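Local coordinates for periplasmic cell division protein (SufI) (PDB 6SYY), which is a multicopper oxidase of a hyperthermophile, binding four copper ions and probably coupling the oxidation of its substrates to the reduction of dioxygen, at residues A[277-281]-A[282-286]; A[192-196]-A[197-201]; A[413-416]-A[417-421]; A[56-60]-A[61-65]; A[264-268]-A[269-273]. All blocks are in the same frame, centred on the assembly; numbering follows the deposited sequence.

Interaction 1. Residues A[277-281]-A[282-286]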
# COMPACT_ATOMS: atom_id res chain seq x y z
N ILE A 277 -15.23 0.76 -1.20
CA ILE A 277 -15.58 -0.40 -2.00
C ILE A 277 -14.49 -1.46 -2.03
O ILE A 277 -14.78 -2.62 -2.37
CB ILE A 277 -15.98 0.00 -3.44
CG1 ILE A 277 -14.81 0.69 -4.15
CG2 ILE A 277 -17.23 0.87 -3.42
CD1 ILE A 277 -14.93 0.69 -5.66
N GLY A 278 -13.26 -1.13 -1.68
CA GLY A 278 -12.19 -2.11 -1.74
C GLY A 278 -11.07 -1.77 -0.79
O GLY A 278 -10.90 -0.62 -0.37
N VAL A 279 -10.30 -2.80 -0.44
CA VAL A 279 -9.11 -2.65 0.39
C VAL A 279 -7.95 -3.34 -0.32
O VAL A 279 -8.04 -3.64 -1.52
CB VAL A 279 -9.34 -3.22 1.80
CG1 VAL A 279 -10.32 -2.34 2.57
CG2 VAL A 279 -9.85 -4.64 1.72
N GLU A 280 -6.86 -3.61 0.41
CA GLU A 280 -5.65 -4.12 -0.23
C GLU A 280 -5.91 -5.40 -1.00
O GLU A 280 -5.37 -5.59 -2.10
CB GLU A 280 -4.56 -4.35 0.82
CG GLU A 280 -4.24 -3.15 1.67
CD GLU A 280 -5.12 -3.07 2.89
OE1 GLU A 280 -5.02 -3.97 3.75
OE2 GLU A 280 -5.91 -2.11 2.99
N GLY A 281 -6.74 -6.28 -0.46
CA GLY A 281 -7.01 -7.56 -1.09
C GLY A 281 -8.22 -7.57 -1.99
O GLY A 281 -8.79 -8.63 -2.26
N GLY A 282 -8.64 -6.40 -2.46
CA GLY A 282 -9.68 -6.32 -3.46
C GLY A 282 -10.99 -5.78 -2.93
O GLY A 282 -11.07 -5.11 -1.90
N LEU A 283 -12.06 -6.10 -3.66
CA LEU A 283 -13.37 -5.51 -3.41
C LEU A 283 -13.99 -6.08 -2.15
O LEU A 283 -13.84 -7.26 -1.84
CB LEU A 283 -14.30 -5.74 -4.60
CG LEU A 283 -13.93 -5.05 -5.92
CD1 LEU A 283 -14.60 -5.75 -7.10
CD2 LEU A 283 -14.31 -3.57 -5.88
N LEU A 284 -14.71 -5.23 -1.42
CA LEU A 284 -15.59 -5.70 -0.36
C LEU A 284 -16.81 -6.38 -0.96
O LEU A 284 -17.01 -6.40 -2.18
CB LEU A 284 -16.03 -4.54 0.54
CG LEU A 284 -14.92 -3.75 1.23
CD1 LEU A 284 -15.51 -2.65 2.08
CD2 LEU A 284 -14.06 -4.67 2.07
N ASP A 285 -17.65 -6.95 -0.09
CA ASP A 285 -18.86 -7.61 -0.58
C ASP A 285 -19.87 -6.58 -1.09
O ASP A 285 -20.47 -6.76 -2.15
CB ASP A 285 -19.46 -8.48 0.52
CG ASP A 285 -19.77 -7.71 1.79
OD1 ASP A 285 -19.00 -6.78 2.13
OD2 ASP A 285 -20.78 -8.02 2.45
N THR A 286 -20.06 -5.50 -0.35
CA THR A 286 -20.98 -4.43 -0.69
C THR A 286 -20.31 -3.10 -0.39
O THR A 286 -19.35 -3.05 0.39
CB THR A 286 -22.29 -4.51 0.11
OG1 THR A 286 -22.02 -4.25 1.49
CG2 THR A 286 -22.94 -5.88 -0.04

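Interaction 2. Residues A[192-196]-A[197-201]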
# COMPACT_ATOMS: atom_id res chain seq x y z
N LEU A 192 -20.49 1.46 -13.77
CA LEU A 192 -20.21 2.86 -13.51
C LEU A 192 -19.46 3.56 -14.64
O LEU A 192 -19.09 4.73 -14.48
CB LEU A 192 -19.41 3.01 -12.21
CG LEU A 192 -20.08 2.41 -10.97
CD1 LEU A 192 -19.15 2.46 -9.77
CD2 LEU A 192 -21.38 3.14 -10.68
N ASP A 193 -19.25 2.89 -15.77
CA ASP A 193 -18.54 3.49 -16.91
C ASP A 193 -17.16 4.00 -16.48
O ASP A 193 -16.71 5.07 -16.89
CB ASP A 193 -19.36 4.61 -17.55
CG ASP A 193 -18.91 4.95 -18.95
OD1 ASP A 193 -18.09 4.19 -19.51
OD2 ASP A 193 -19.36 5.98 -19.49
N LEU A 194 -16.49 3.23 -15.63
CA LEU A 194 -15.17 3.62 -15.15
C LEU A 194 -14.14 3.55 -16.27
O LEU A 194 -14.22 2.71 -17.17
CB LEU A 194 -14.73 2.74 -13.98
CG LEU A 194 -15.64 2.74 -12.74
CD1 LEU A 194 -15.07 1.84 -11.64
CD2 LEU A 194 -15.86 4.17 -12.23
N GLU A 195 -13.17 4.45 -16.21
CA GLU A 195 -12.05 4.47 -17.14
C GLU A 195 -10.86 5.09 -16.44
O GLU A 195 -10.98 6.16 -15.84
CB GLU A 195 -12.40 5.27 -18.41
CG GLU A 195 -11.23 5.42 -19.37
CD GLU A 195 -11.61 6.12 -20.66
OE1 GLU A 195 -12.83 6.35 -20.89
OE2 GLU A 195 -10.70 6.44 -21.45
N TYR A 196 -9.72 4.40 -16.50
CA TYR A 196 -8.51 4.91 -15.85
C TYR A 196 -8.18 6.31 -16.36
O TYR A 196 -8.26 6.58 -17.56
CB TYR A 196 -7.33 3.97 -16.09
CG TYR A 196 -6.04 4.56 -15.57
CD1 TYR A 196 -5.73 4.50 -14.22
CD2 TYR A 196 -5.15 5.20 -16.43
CE1 TYR A 196 -4.56 5.05 -13.73
CE2 TYR A 196 -3.98 5.76 -15.95
CZ TYR A 196 -3.70 5.68 -14.60
OH TYR A 196 -2.54 6.23 -14.11
N GLY A 197 -7.81 7.19 -15.44
CA GLY A 197 -7.50 8.56 -15.78
C GLY A 197 -8.68 9.46 -16.05
O GLY A 197 -8.50 10.68 -16.14
N VAL A 198 -9.89 8.92 -16.18
CA VAL A 198 -11.07 9.74 -16.39
C VAL A 198 -11.84 9.85 -15.08
O VAL A 198 -11.84 10.91 -14.44
CB VAL A 198 -11.96 9.17 -17.51
CG1 VAL A 198 -13.19 10.05 -17.73
CG2 VAL A 198 -11.17 9.04 -18.79
N ILE A 199 -12.49 8.77 -14.66
CA ILE A 199 -13.17 8.72 -13.37
C ILE A 199 -12.65 7.61 -12.48
O ILE A 199 -13.19 7.40 -11.38
CB ILE A 199 -14.70 8.60 -13.53
CG1 ILE A 199 -15.08 7.30 -14.24
CG2 ILE A 199 -15.26 9.82 -14.29
CD1 ILE A 199 -16.58 7.08 -14.34
N ASP A 200 -11.62 6.88 -12.90
CA ASP A 200 -10.92 5.89 -12.08
C ASP A 200 -9.51 6.44 -11.85
O ASP A 200 -8.63 6.28 -12.69
CB ASP A 200 -10.90 4.52 -12.76
CG ASP A 200 -10.47 3.40 -11.82
OD1 ASP A 200 -9.98 3.69 -10.71
OD2 ASP A 200 -10.63 2.21 -12.19
N ILE A 201 -9.31 7.09 -10.70
CA ILE A 201 -8.17 7.97 -10.47
C ILE A 201 -7.32 7.41 -9.34
O ILE A 201 -7.81 7.20 -8.23
CB ILE A 201 -8.62 9.40 -10.13
CG1 ILE A 201 -9.57 9.94 -11.22
CG2 ILE A 201 -7.41 10.30 -9.91
CD1 ILE A 201 -8.95 10.05 -12.58

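Interaction 3. Residues A[413-416]-A[417-421]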
# COMPACT_ATOMS: atom_id res chain seq x y z
N THR A 413 14.40 -8.86 16.68
CA THR A 413 14.49 -8.01 15.50
C THR A 413 15.09 -8.83 14.36
O THR A 413 15.51 -9.97 14.54
CB THR A 413 15.33 -6.75 15.75
OG1 THR A 413 16.72 -7.11 15.81
CG2 THR A 413 14.92 -6.06 17.04
N TRP A 414 15.12 -8.21 13.18
CA TRP A 414 15.73 -8.85 12.02
C TRP A 414 17.17 -9.26 12.32
O TRP A 414 17.61 -10.35 11.94
CB TRP A 414 15.67 -7.90 10.82
CG TRP A 414 16.05 -8.51 9.50
CD1 TRP A 414 17.15 -8.23 8.76
CD2 TRP A 414 15.31 -9.50 8.77
NE1 TRP A 414 17.15 -8.99 7.61
CE2 TRP A 414 16.03 -9.77 7.59
CE3 TRP A 414 14.10 -10.18 8.99
CZ2 TRP A 414 15.60 -10.70 6.64
CZ3 TRP A 414 13.67 -11.10 8.05
CH2 TRP A 414 14.42 -11.35 6.88
N GLU A 415 17.90 -8.41 13.04
CA GLU A 415 19.30 -8.67 13.36
C GLU A 415 19.49 -9.79 14.38
O GLU A 415 20.63 -10.06 14.77
CB GLU A 415 19.97 -7.39 13.87
CG GLU A 415 19.30 -6.10 13.39
CD GLU A 415 19.34 -5.95 11.88
OE1 GLU A 415 20.27 -6.49 11.24
OE2 GLU A 415 18.43 -5.28 11.33
N ASP A 416 18.41 -10.43 14.83
CA ASP A 416 18.48 -11.51 15.81
C ASP A 416 18.43 -12.88 15.14
O ASP A 416 17.62 -13.74 15.49
CB ASP A 416 17.36 -11.37 16.84
CG ASP A 416 17.59 -10.20 17.78
OD1 ASP A 416 18.65 -10.16 18.44
OD2 ASP A 416 16.71 -9.33 17.87
N GLY A 417 19.28 -13.09 14.14
CA GLY A 417 19.40 -14.38 13.48
C GLY A 417 18.77 -14.46 12.10
O GLY A 417 19.03 -15.43 11.39
N TYR A 418 17.97 -13.47 11.72
CA TYR A 418 17.29 -13.50 10.42
C TYR A 418 18.13 -12.89 9.30
O TYR A 418 17.94 -13.27 8.14
CB TYR A 418 15.96 -12.74 10.51
CG TYR A 418 14.97 -13.30 11.51
CD1 TYR A 418 14.95 -12.84 12.82
CD2 TYR A 418 14.06 -14.27 11.13
CE1 TYR A 418 14.04 -13.34 13.73
CE2 TYR A 418 13.15 -14.78 12.04
CZ TYR A 418 13.14 -14.31 13.33
OH TYR A 418 12.24 -14.83 14.23
N ALA A 419 19.04 -11.98 9.62
CA ALA A 419 19.59 -11.09 8.59
C ALA A 419 20.51 -11.83 7.63
O ALA A 419 20.51 -11.55 6.42
CB ALA A 419 20.33 -9.93 9.25
N ASN A 420 21.32 -12.77 8.12
CA ASN A 420 22.35 -13.42 7.32
C ASN A 420 22.27 -14.93 7.50
O ASN A 420 23.12 -15.54 8.16
CB ASN A 420 23.74 -12.89 7.68
CG ASN A 420 24.01 -12.94 9.17
OD1 ASN A 420 23.09 -12.92 9.98
ND2 ASN A 420 25.29 -13.02 9.54
N PRO A 421 21.28 -15.58 6.90
CA PRO A 421 21.12 -17.02 7.09
C PRO A 421 22.26 -17.80 6.46
O PRO A 421 22.80 -17.42 5.42
CB PRO A 421 19.79 -17.33 6.39
CG PRO A 421 19.65 -16.25 5.37
CD PRO A 421 20.27 -15.03 5.98
O HOH W 1 19.04 -9.45 5.37

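Interaction 4. Residues A[56-60]-A[61-65]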
# COMPACT_ATOMS: atom_id res chain seq x y z
N LEU A 56 0.26 -1.86 -19.71
CA LEU A 56 -0.43 -3.14 -19.78
C LEU A 56 0.62 -4.24 -19.76
O LEU A 56 1.24 -4.54 -20.78
CB LEU A 56 -1.31 -3.20 -21.03
CG LEU A 56 -2.18 -1.96 -21.22
CD1 LEU A 56 -2.97 -2.06 -22.51
CD2 LEU A 56 -3.11 -1.76 -20.04
N PHE A 57 0.83 -4.83 -18.60
CA PHE A 57 1.87 -5.84 -18.45
C PHE A 57 1.50 -7.08 -19.26
O PHE A 57 0.47 -7.70 -18.99
CB PHE A 57 2.04 -6.19 -16.97
CG PHE A 57 3.45 -6.48 -16.57
CD1 PHE A 57 4.24 -5.49 -16.00
CD2 PHE A 57 4.00 -7.74 -16.75
CE1 PHE A 57 5.55 -5.75 -15.62
CE2 PHE A 57 5.31 -8.01 -16.37
CZ PHE A 57 6.08 -7.02 -15.80
N PRO A 58 2.30 -7.47 -20.25
CA PRO A 58 1.92 -8.59 -21.11
C PRO A 58 1.95 -9.91 -20.37
O PRO A 58 2.60 -10.07 -19.33
CB PRO A 58 2.98 -8.55 -22.22
CG PRO A 58 4.17 -7.96 -21.56
CD PRO A 58 3.63 -6.93 -20.60
N ASP A 59 1.23 -10.88 -20.93
CA ASP A 59 1.07 -12.20 -20.32
C ASP A 59 2.23 -13.10 -20.73
O ASP A 59 2.35 -13.48 -21.90
CB ASP A 59 -0.28 -12.79 -20.72
CG ASP A 59 -0.54 -14.15 -20.09
OD1 ASP A 59 0.24 -14.55 -19.21
OD2 ASP A 59 -1.52 -14.81 -20.49
N GLY A 60 3.08 -13.44 -19.77
CA GLY A 60 4.17 -14.36 -20.04
C GLY A 60 5.27 -13.82 -20.92
O GLY A 60 6.03 -14.61 -21.48
N GLN A 61 5.38 -12.51 -21.06
CA GLN A 61 6.43 -11.88 -21.85
C GLN A 61 7.30 -11.04 -20.94
O GLN A 61 6.79 -10.28 -20.12
CB GLN A 61 5.86 -11.02 -22.97
CG GLN A 61 5.09 -11.80 -24.00
CD GLN A 61 4.62 -10.92 -25.14
OE1 GLN A 61 5.23 -9.90 -25.43
NE2 GLN A 61 3.51 -11.30 -25.77
N ARG A 62 8.62 -11.18 -21.08
CA ARG A 62 9.55 -10.58 -20.15
C ARG A 62 9.54 -9.06 -20.26
O ARG A 62 9.55 -8.50 -21.37
CB ARG A 62 10.96 -11.11 -20.38
CG ARG A 62 11.19 -12.47 -19.74
CD ARG A 62 11.36 -12.34 -18.24
NE ARG A 62 10.95 -13.55 -17.53
CZ ARG A 62 11.07 -13.72 -16.22
NH1 ARG A 62 11.59 -12.76 -15.46
NH2 ARG A 62 10.66 -14.85 -15.66
N VAL A 63 9.52 -8.39 -19.11
CA VAL A 63 9.48 -6.94 -19.01
C VAL A 63 10.59 -6.49 -18.07
O VAL A 63 10.67 -6.96 -16.93
CB VAL A 63 8.12 -6.44 -18.49
CG1 VAL A 63 8.15 -4.94 -18.27
CG2 VAL A 63 7.01 -6.85 -19.43
N SER A 64 11.43 -5.57 -18.54
CA SER A 64 12.48 -4.99 -17.71
C SER A 64 11.91 -3.83 -16.90
O SER A 64 11.26 -2.94 -17.45
CB SER A 64 13.65 -4.52 -18.57
OG SER A 64 14.29 -5.62 -19.20
N ILE A 65 12.16 -3.85 -15.60
CA ILE A 65 11.81 -2.75 -14.71
C ILE A 65 13.11 -2.24 -14.12
O ILE A 65 13.74 -2.92 -13.30
CB ILE A 65 10.83 -3.20 -13.61
CG1 ILE A 65 9.61 -3.87 -14.23
CG2 ILE A 65 10.42 -2.00 -12.76
CD1 ILE A 65 8.72 -4.54 -13.24
O HOH W 2 4.89 -10.92 -18.39

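Interaction 5. Residues A[264-268]-A[269-273]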
# COMPACT_ATOMS: atom_id res chain seq x y z
N ALA A 264 -11.19 12.95 4.97
CA ALA A 264 -12.60 13.29 4.79
C ALA A 264 -12.74 14.20 3.58
O ALA A 264 -11.76 14.76 3.08
CB ALA A 264 -13.19 13.96 6.04
N LEU A 265 -13.98 14.34 3.10
CA LEU A 265 -14.31 15.22 1.99
C LEU A 265 -15.20 16.34 2.53
O LEU A 265 -16.34 16.09 2.93
CB LEU A 265 -15.00 14.46 0.86
CG LEU A 265 -14.07 13.50 0.12
CD1 LEU A 265 -14.86 12.55 -0.77
CD2 LEU A 265 -13.07 14.30 -0.70
N LEU A 266 -14.67 17.55 2.56
CA LEU A 266 -15.37 18.70 3.10
C LEU A 266 -15.99 19.49 1.96
O LEU A 266 -15.29 19.90 1.02
CB LEU A 266 -14.44 19.58 3.92
CG LEU A 266 -13.71 18.84 5.04
CD1 LEU A 266 -12.93 19.82 5.91
CD2 LEU A 266 -14.69 18.04 5.87
N ARG A 267 -17.30 19.69 2.03
CA ARG A 267 -18.05 20.52 1.09
C ARG A 267 -18.63 21.66 1.93
O ARG A 267 -19.72 21.54 2.49
CB ARG A 267 -19.14 19.72 0.38
CG ARG A 267 -20.05 20.53 -0.51
CD ARG A 267 -21.10 19.63 -1.16
NE ARG A 267 -21.97 20.36 -2.08
CZ ARG A 267 -23.28 20.50 -1.92
NH1 ARG A 267 -23.88 19.95 -0.87
NH2 ARG A 267 -24.00 21.18 -2.81
N GLY A 268 -17.88 22.75 2.04
CA GLY A 268 -18.27 23.83 2.93
C GLY A 268 -18.27 23.39 4.38
O GLY A 268 -17.25 22.91 4.89
N ASN A 269 -19.42 23.53 5.05
CA ASN A 269 -19.53 23.08 6.43
C ASN A 269 -19.43 21.57 6.52
O ASN A 269 -18.54 21.03 7.19
CB ASN A 269 -20.85 23.56 7.04
CG ASN A 269 -20.95 25.06 7.11
OD1 ASN A 269 -21.98 25.64 6.76
ND2 ASN A 269 -19.88 25.71 7.55
N GLN A 270 -20.33 20.86 5.84
CA GLN A 270 -20.56 19.45 6.10
C GLN A 270 -19.47 18.57 5.51
O GLN A 270 -18.69 18.98 4.64
CB GLN A 270 -21.93 19.05 5.55
CG GLN A 270 -23.10 19.74 6.24
CD GLN A 270 -24.41 19.57 5.49
OE1 GLN A 270 -24.46 18.97 4.42
NE2 GLN A 270 -25.49 20.11 6.06
N ARG A 271 -19.41 17.34 6.02
CA ARG A 271 -18.60 16.27 5.44
C ARG A 271 -19.44 15.54 4.40
O ARG A 271 -20.56 15.11 4.69
CB ARG A 271 -18.14 15.28 6.51
CG ARG A 271 -17.22 15.83 7.58
CD ARG A 271 -16.75 14.69 8.47
NE ARG A 271 -15.70 15.09 9.41
CZ ARG A 271 -14.92 14.23 10.05
NH1 ARG A 271 -15.07 12.93 9.85
NH2 ARG A 271 -13.99 14.67 10.89
N MET A 272 -18.90 15.40 3.20
CA MET A 272 -19.60 14.67 2.15
C MET A 272 -19.51 13.17 2.39
O MET A 272 -18.51 12.66 2.91
CB MET A 272 -19.04 15.03 0.77
CG MET A 272 -19.76 14.36 -0.38
SD MET A 272 -19.15 14.92 -1.97
CE MET A 272 -19.46 16.66 -1.81
N ARG A 273 -20.57 12.46 2.01
CA ARG A 273 -20.54 11.01 2.08
C ARG A 273 -19.75 10.42 0.91
O ARG A 273 -19.63 11.02 -0.16
CB ARG A 273 -21.97 10.44 2.07
CG ARG A 273 -22.83 10.83 0.88
CD ARG A 273 -23.86 9.73 0.63
NE ARG A 273 -25.06 10.13 -0.11
CZ ARG A 273 -25.08 10.47 -1.39
NH1 ARG A 273 -23.96 10.50 -2.09
NH2 ARG A 273 -26.22 10.78 -1.98
O HOH W 3 -16.30 13.19 4.17

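Interaction 1. Residues A[277-281]-A[282-286]
Peptide carbonyls are the flat groups that meet here: Gly282 N stands above the plane of the Val279 carbonyl, 55° out of it and 3.0 Å from Val279 O, whereas Val279 N comes to Gly282 O at 2.8 Å with a tilt of only 26°. These two bonds pair Val279 with Gly282 and close a type I turn with Glu280 and Gly281 at its corners. One step further, Leu284 N bonds to Ile277 O at 2.8 Å. The result is the tip of the antiparallel hairpin of strands 270-279 and 282-290, in the second domain of the cupredoxin-type architecture of multicopper oxidases; Ile277 and Gly278 face Asp302 as a classic beta bulge. Gly278 CA sits 3.2 Å from Gly282 O, where a beta carbon would be tight; at Gly282 (phi 109°) one would hit Gly281 O. With CG anti to its carbonyl carbon, Leu284 turns CD2 to 4.2 Å from Val279 CG2, and Leu283 CD2 lies 4.3 Å from Ile277 CD1. Glu280 points away from the returning strand: its OE2 forms a salt bridge with Lys478, while OE1 accepts from Asp479 N and Thr480 N. Its side chain is about 6 Å from that of copper ligand His120.

Interaction 2. Residues A[192-196]-A[197-201]
Glu195 O is gripped by three amides of the following residues: Val198 N at 3.0 Å, Ile199 N at 3.2 Å and Asp200 N at 3.1 Å. Ile199 N lies in the carbonyl plane, while Val198 N and Asp200 N stand out of it on opposite sides; three successive amides thus turn inward on one oxygen. The motif is a tight turn between helix 183-192 and strand 200-208 in the second cupredoxin-type domain, and a lone bridge between Tyr196 and Asp200 marks where the strand takes over. Gly197, with phi 77°, makes the reversal, and its N bonds back to Asp200 O. The chi1 of Tyr196, 173°, lays the ring beside its own carbonyl carbon, with Gly197 N over one face, 3.2 Å from Tyr196 CG; the ring's OH bonds to Pro52 O. Were the tyrosine an alanine, Pro52 O would probably lose its hydroxyl partner, and the ring face beside Gly197 N would go with it. On the outer side, Val198 CG2 rests against the extended Glu195 chain, 3.5 Å from Glu195 CD. Asp200 directs its carboxylate elsewhere, to a salt bridge with Arg251. On the buried side Leu194 and Ile199 meet at about a right angle, CD2 of Leu194 being 3.7 Å from CD1 of Ile199, and the same Ile199 CD1 lies 3.2 Å from Asp193 O.

Interaction 3. Residues A[413-416]-A[417-421]
Tyr418 CB lies over the six-membered ring of Trp414, 3.7 Å from its centroid and 19° off the ring normal, a CH-pi contact made between residues four apart. They are brought together by a type I turn, Thr413 to Asp416, and the irregular coil that follows it, in the long connection between strands 407-409 and 432-433 of the third cupredoxin-type domain. The two aromatic rings are nearly parallel, at 15°, but slid so far apart that they barely overlap; the beta carbon, not the phenol ring, does the covering. Ala419 CB adds to this by touching Trp414 CD1 at 3.6 Å. At the indole edge a water in the ring plane accepts from Trp414 NE1 and donates to Ala419 O, tying the ring to the backbone beyond it. The Tyr418 ring presents its edge to Trp414 O, and Tyr418 N makes a weak bond with that same oxygen at 3.1 Å.

A second shell sets these groups in place. Trp414 also meets the ring of His163 and packs on Met520 and Asn522; the Trp414 side chain is about 7 Å from that of the copper ligand His508. Tyr418 OH bonds to Glu412, and Tyr418 O accepts from Tyr133. Gly417 has phi 105°, at which a beta carbon would strike Asp416 O. The turn itself is stitched by Asp416: its OD2 accepts Thr413 N at 2.6 Å through the anti lone pair, and Thr413 OG1 at 3.0 Å from above the carboxylate plane.

Interaction 4. Residues A[56-60]-A[61-65]
Phe57 and Val63 meet through two torsions: a chi1 of -144°, well off a staggered value, brings the phenyl ring against Val63, while Val63 holds CG1 anti to its N (chi1 175°) and CG2 beside it. Val63 CG2 thereby comes over one face of the Phe57 ring, displaced toward the rim, 4.0 Å from the centroid and 23° off the normal. Val63 CB touches the ring tip, 3.4 Å from Phe57 CZ, and Ile65 CD1 lies at the ring edge, 4.1 Å from Phe57 CE1. Pro58 meets the same valine methyl, its CD 3.6 Å from Val63 CG2, and its ring also crosses the Gln61 side chain at about a right angle, Pro58 CG being 3.8 Å from Gln61 CB.

The segment is the turn between strands 54-56 and 63-72, which belong to different sheets of the first cupredoxin-type domain, so the phenylalanine stands where the chain passes from one sheet to the other. Its ring also stacks on Phe103 and packs against Ile95 and Leu97. A serine in place of Phe57 would probably open a gap beneath Val63 and take from Phe103 its stacking partner. The reversal falls at Gly60, where phi is positive. No direct hydrogen bond joins the two segments; instead one water donates to Pro58 O and to Gln61 O, each at 2.6 Å. Arg62 points outward, to salt bridges with Asp146 and Asp106, and Asp59 OD1 accepts from Thr102 N.

Interaction 5. Residues A[264-268]-A[269-273]
Two straight backbone bonds, Met272 N to Leu265 O at 2.7 Å (165° at the hydrogen) and Arg267 N to Gln270 O at 3.0 Å, hold the two arms together. This is the end of the antiparallel hairpin of strands 261-267 and 270-279 in the second cupredoxin-type domain, with Leu266 and Arg271 as a non-hydrogen-bonded pair and Gly268 (phi 64°) and Asn269 at the bend. A water bridges Leu265 N and Met272 O, 2.6 Å from the latter.

The side chains divide between the faces of the hairpin. On one, Leu266 and Arg271 run side by side in the same direction, Leu266 CD2 being 3.8 Å from Arg271 CG. The extended arginine carries its guanidinium on until Ala264 CB stands over one face of it; NH1 forms a salt bridge with Glu292, and Phe321 adds a cation-pi contact. On the other face, Arg267 extends to a salt bridge of its NE with Asp314. Met272 crosses its aliphatic part obliquely and packs against Ile316 of strand 315-321. Leu265 CB and Met272 CB are 4.1 Å apart. The methionine leaves its backbone with CG anti to N, then bends at chi3 (-59°), which brings its CE to 3.5 Å from Arg267 CD.

Overall arrangement
Interactions 1, 2 and 5 belong to the same domain. Interactions 5 and 1 follow one another in sequence and share strand 270-279, one at either end, with centres 23 Å apart. Interaction 2 lies about 6 Å from interaction 1 at nearest atoms. Interaction 4 is in the first domain and interaction 3 in the third, 34 Å between centres. Three of the contacts come near the trinuclear copper cluster: the side chains of Glu280 (interaction 1) and Trp414 (interaction 3) are about 9 Å and 10 Å from a copper ion, and that of Ile65 (interaction 4) about 11 Å from those of His159 and His118. Interactions 2 and 5 are remote from the metal sites.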